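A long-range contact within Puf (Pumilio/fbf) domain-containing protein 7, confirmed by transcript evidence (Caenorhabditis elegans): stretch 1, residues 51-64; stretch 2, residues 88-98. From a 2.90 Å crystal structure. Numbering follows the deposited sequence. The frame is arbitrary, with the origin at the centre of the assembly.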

# COMPACT_ATOMS: atom_id res chain seq x y z
N VAL A 51 -12.05 -32.28 -21.23
CA VAL A 51 -12.49 -30.91 -21.00
C VAL A 51 -11.32 -29.95 -20.92
O VAL A 51 -11.34 -28.87 -21.51
N PHE A 52 -10.30 -30.34 -20.17
CA PHE A 52 -9.09 -29.55 -20.04
C PHE A 52 -8.47 -29.28 -21.40
O PHE A 52 -8.04 -28.16 -21.70
N GLU A 53 -8.41 -30.30 -22.23
CA GLU A 53 -7.79 -30.17 -23.54
C GLU A 53 -8.65 -29.34 -24.49
O GLU A 53 -8.12 -28.59 -25.31
N LYS A 54 -9.96 -29.46 -24.35
CA LYS A 54 -10.89 -28.70 -25.18
C LYS A 54 -10.79 -27.21 -24.89
O LYS A 54 -10.96 -26.38 -25.79
N PHE A 55 -10.52 -26.88 -23.63
CA PHE A 55 -10.39 -25.48 -23.21
C PHE A 55 -9.04 -24.90 -23.61
O PHE A 55 -8.95 -23.76 -24.03
N THR A 56 -8.00 -25.72 -23.48
CA THR A 56 -6.63 -25.25 -23.61
C THR A 56 -6.01 -25.51 -24.98
O THR A 56 -4.87 -25.11 -25.23
N GLU A 57 -6.75 -26.18 -25.86
CA GLU A 57 -6.21 -26.51 -27.18
C GLU A 57 -5.97 -25.25 -28.02
O GLU A 57 -5.00 -25.18 -28.78
N SER A 58 -6.84 -24.25 -27.87
CA SER A 58 -6.77 -23.04 -28.68
C SER A 58 -6.39 -21.80 -27.87
O SER A 58 -7.04 -21.47 -26.88
N THR A 59 -5.35 -21.11 -28.31
CA THR A 59 -4.92 -19.89 -27.65
C THR A 59 -6.02 -18.84 -27.66
O THR A 59 -6.32 -18.21 -26.64
N THR A 60 -6.62 -18.65 -28.83
CA THR A 60 -7.68 -17.67 -28.99
C THR A 60 -8.85 -17.94 -28.05
O THR A 60 -9.35 -17.04 -27.38
N LEU A 61 -9.28 -19.19 -28.00
CA LEU A 61 -10.46 -19.52 -27.23
C LEU A 61 -10.17 -19.41 -25.75
O LEU A 61 -11.01 -18.98 -24.97
N PHE A 62 -8.97 -19.82 -25.37
CA PHE A 62 -8.55 -19.82 -23.98
C PHE A 62 -8.42 -18.40 -23.45
O PHE A 62 -8.94 -18.07 -22.39
N VAL A 63 -7.72 -17.56 -24.20
CA VAL A 63 -7.60 -16.16 -23.84
C VAL A 63 -8.98 -15.56 -23.64
O VAL A 63 -9.27 -14.99 -22.59
N GLY A 64 -9.84 -15.71 -24.64
CA GLY A 64 -11.20 -15.21 -24.58
C GLY A 64 -11.96 -15.65 -23.34
O GLY A 64 -12.77 -14.90 -22.81
N ARG A 88 1.58 -26.75 -16.86
CA ARG A 88 2.50 -26.40 -17.93
C ARG A 88 1.73 -26.04 -19.20
O ARG A 88 2.18 -25.22 -20.00
N GLU A 89 0.57 -26.66 -19.37
CA GLU A 89 -0.28 -26.32 -20.50
C GLU A 89 -0.88 -24.94 -20.29
O GLU A 89 -0.85 -24.11 -21.20
N LEU A 90 -1.42 -24.71 -19.10
CA LEU A 90 -1.97 -23.40 -18.76
C LEU A 90 -0.90 -22.33 -18.91
O LEU A 90 -1.14 -21.26 -19.45
N LEU A 91 0.30 -22.66 -18.44
CA LEU A 91 1.43 -21.75 -18.49
C LEU A 91 1.71 -21.34 -19.92
O LEU A 91 1.82 -20.15 -20.23
N ARG A 92 1.85 -22.32 -20.80
CA ARG A 92 2.20 -22.06 -22.18
C ARG A 92 1.16 -21.15 -22.81
O ARG A 92 1.50 -20.20 -23.50
N GLN A 93 -0.10 -21.47 -22.55
CA GLN A 93 -1.22 -20.76 -23.17
C GLN A 93 -1.34 -19.33 -22.69
O GLN A 93 -1.72 -18.44 -23.45
N MET A 94 -1.03 -19.11 -21.42
CA MET A 94 -0.98 -17.76 -20.88
C MET A 94 0.06 -16.94 -21.64
O MET A 94 -0.24 -15.87 -22.16
N ILE A 95 1.27 -17.47 -21.71
CA ILE A 95 2.36 -16.80 -22.39
C ILE A 95 2.09 -16.61 -23.89
O ILE A 95 2.22 -15.50 -24.41
N ASP A 96 1.71 -17.68 -24.57
CA ASP A 96 1.45 -17.63 -26.00
C ASP A 96 0.27 -16.73 -26.36
O ASP A 96 0.11 -16.33 -27.52
N GLY A 97 -0.55 -16.41 -25.37
CA GLY A 97 -1.69 -15.53 -25.57
C GLY A 97 -1.53 -14.18 -24.91
O GLY A 97 -2.51 -13.60 -24.43
N GLY A 98 -0.31 -13.67 -24.86
CA GLY A 98 -0.05 -12.36 -24.27
C GLY A 98 -0.31 -12.30 -22.77
O GLY A 98 -1.41 -11.98 -22.34

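The apolar centre of the contact is built around Leu90, which sits between two phenylalanines of the first stretch. Its CA-to-CB bond points sideways, but the m rotamer (chi2 t) brings the end of the side chain nearer: Leu90 CG lies 3.9 Å from Phe52 CZ, and Leu90 CD2 lies 3.9 Å from Phe62 CE1. Both rings adopt chi1 t with chi2 near 90°. Phe52, whose helix runs nearly parallel to helix 88-96, reaches across from a sideways start, and its edge meets Glu89 CB, with CE2 3.8 Å away. Phe62 belongs to the helix that crosses almost at right angles, and its CA-to-CB bond points toward the second stretch. One face of its ring receives Gln93 CB, 4.0 Å from the ring centroid in a CH-pi contact, while Phe62 CZ approaches Met94 CG at 4.2 Å. The axes of helices 51-56 and 59-64 come no closer than 11.0 and 9.6 Å to that of helix 88-96, and at both places a phenylalanine ring reaches across to touch it.

Thr56, in rotamer p with its CA-to-CB bond toward the second stretch, has a polar and an apolar branch that the coordinates place differently. Its OG1 donates to Phe52 O (2.8 Å) within its own helix, satisfying the hydroxyl, and its CG2 faces Leu90 CD2 at 4.2 Å.

Gln93 points in and has the largest area covered. With chi1 and chi2 both m, it carries its amide to the turn between the two helices of the first stretch: Gln93 NE2 lies 3.0 Å from Thr56 O, and Gln93 OE1 accepts a hydrogen bond from Thr59 OG1 (2.9 Å). Beyond it, Gly97 leaves room for Val63 CG2, which packs 3.4 Å from Gly97 O; a CB on Gly97 would clash with that methyl.

At the exposed edge, Arg92 forms salt bridges within its own stretch, NH2 to Glu89 OE2 (2.9 Å) and NH1 to Asp96 OD2 (3.1 Å), pairing charges one turn away on each side.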

# COMPACT_ATOMS: atom_id res chain seq x y z
CB VAL A 51 -13.29 -30.81 -19.70
CG1 VAL A 51 -13.64 -29.37 -19.42
CG2 VAL A 51 -14.54 -31.66 -19.78
CB PHE A 52 -8.08 -30.27 -19.14
CG PHE A 52 -6.85 -29.47 -18.86
CD1 PHE A 52 -6.79 -28.62 -17.76
CD2 PHE A 52 -5.75 -29.54 -19.70
CE1 PHE A 52 -5.66 -27.87 -17.50
CE2 PHE A 52 -4.62 -28.79 -19.45
CZ PHE A 52 -4.57 -27.95 -18.35
CB GLU A 53 -7.48 -31.55 -24.11
CG GLU A 53 -6.46 -32.29 -23.25
CD GLU A 53 -5.84 -33.49 -23.94
OE1 GLU A 53 -6.49 -34.07 -24.84
OE2 GLU A 53 -4.70 -33.85 -23.57
CB LYS A 54 -12.32 -29.18 -24.96
CG LYS A 54 -13.31 -28.59 -25.94
CD LYS A 54 -12.99 -28.99 -27.38
CE LYS A 54 -13.91 -28.27 -28.39
NZ LYS A 54 -13.78 -26.78 -28.37
CB PHE A 55 -10.58 -25.35 -21.70
CG PHE A 55 -12.02 -25.35 -21.26
CD1 PHE A 55 -13.00 -24.78 -22.07
CD2 PHE A 55 -12.39 -25.90 -20.05
CE1 PHE A 55 -14.33 -24.77 -21.67
CE2 PHE A 55 -13.71 -25.90 -19.65
CZ PHE A 55 -14.69 -25.33 -20.46
CB THR A 56 -5.75 -25.91 -22.54
OG1 THR A 56 -5.64 -27.31 -22.83
CG2 THR A 56 -6.38 -25.73 -21.17
CB GLU A 57 -7.13 -27.48 -27.92
CG GLU A 57 -8.45 -26.88 -28.37
CD GLU A 57 -9.40 -27.91 -29.00
OE1 GLU A 57 -9.20 -29.13 -28.78
OE2 GLU A 57 -10.34 -27.49 -29.72
CB SER A 58 -8.09 -22.80 -29.40
OG SER A 58 -8.13 -21.51 -30.00
CB THR A 59 -3.65 -19.33 -28.31
OG1 THR A 59 -2.51 -20.06 -27.85
CG2 THR A 59 -3.48 -17.85 -27.99
CB THR A 60 -8.21 -17.72 -30.43
OG1 THR A 60 -7.12 -17.50 -31.34
CG2 THR A 60 -9.29 -16.67 -30.64
CB LEU A 61 -10.97 -20.92 -27.58
CG LEU A 61 -12.23 -20.96 -28.44
CD1 LEU A 61 -11.98 -20.41 -29.84
CD2 LEU A 61 -12.75 -22.38 -28.53
CB PHE A 62 -7.23 -20.57 -23.83
CG PHE A 62 -6.57 -20.35 -22.51
CD1 PHE A 62 -6.80 -21.19 -21.44
CD2 PHE A 62 -5.70 -19.27 -22.32
CE1 PHE A 62 -6.19 -20.98 -20.22
CE2 PHE A 62 -5.09 -19.05 -21.11
CZ PHE A 62 -5.34 -19.91 -20.05
CB VAL A 63 -6.86 -15.35 -24.90
CG1 VAL A 63 -7.27 -13.90 -24.84
CG2 VAL A 63 -5.36 -15.49 -24.73
CB ARG A 88 3.50 -27.52 -18.19
CG ARG A 88 4.30 -27.93 -16.97
CD ARG A 88 5.43 -28.88 -17.34
NE ARG A 88 5.77 -29.79 -16.24
CZ ARG A 88 5.27 -31.02 -16.10
NH1 ARG A 88 4.41 -31.51 -16.98
NH2 ARG A 88 5.64 -31.77 -15.06
CB GLU A 89 -1.37 -27.37 -20.71
CG GLU A 89 -1.04 -28.33 -21.84
CD GLU A 89 -0.55 -27.61 -23.09
OE1 GLU A 89 0.68 -27.58 -23.32
OE2 GLU A 89 -1.40 -27.07 -23.84
CB LEU A 90 -2.52 -23.41 -17.33
CG LEU A 90 -3.72 -24.34 -17.13
CD1 LEU A 90 -3.93 -24.69 -15.67
CD2 LEU A 90 -4.97 -23.72 -17.73
CB LEU A 91 2.66 -22.43 -17.88
CG LEU A 91 3.86 -21.52 -17.62
CD1 LEU A 91 3.39 -20.23 -16.97
CD2 LEU A 91 4.86 -22.24 -16.75
CB ARG A 92 2.28 -23.35 -22.98
CG ARG A 92 2.63 -23.13 -24.43
CD ARG A 92 2.84 -24.43 -25.18
NE ARG A 92 1.61 -25.19 -25.34
CZ ARG A 92 0.59 -24.79 -26.10
NH1 ARG A 92 0.66 -23.62 -26.74
NH2 ARG A 92 -0.50 -25.55 -26.20
CB GLN A 93 -2.53 -21.52 -22.94
CG GLN A 93 -2.71 -22.71 -23.87
CD GLN A 93 -2.67 -22.32 -25.34
OE1 GLN A 93 -1.61 -21.96 -25.87
NE2 GLN A 93 -3.82 -22.38 -26.00
CB MET A 94 -0.65 -17.79 -19.40
CG MET A 94 -1.75 -18.41 -18.55
SD MET A 94 -1.48 -18.17 -16.79
CE MET A 94 -0.01 -19.17 -16.54
CB ILE A 95 3.68 -17.53 -22.18
CG1 ILE A 95 3.98 -17.59 -20.68
CG2 ILE A 95 4.78 -16.85 -22.95
CD1 ILE A 95 5.38 -18.04 -20.33
CB ASP A 96 1.24 -19.04 -26.57
CG ASP A 96 2.52 -19.85 -26.61
OD1 ASP A 96 3.62 -19.25 -26.46
OD2 ASP A 96 2.44 -21.08 -26.79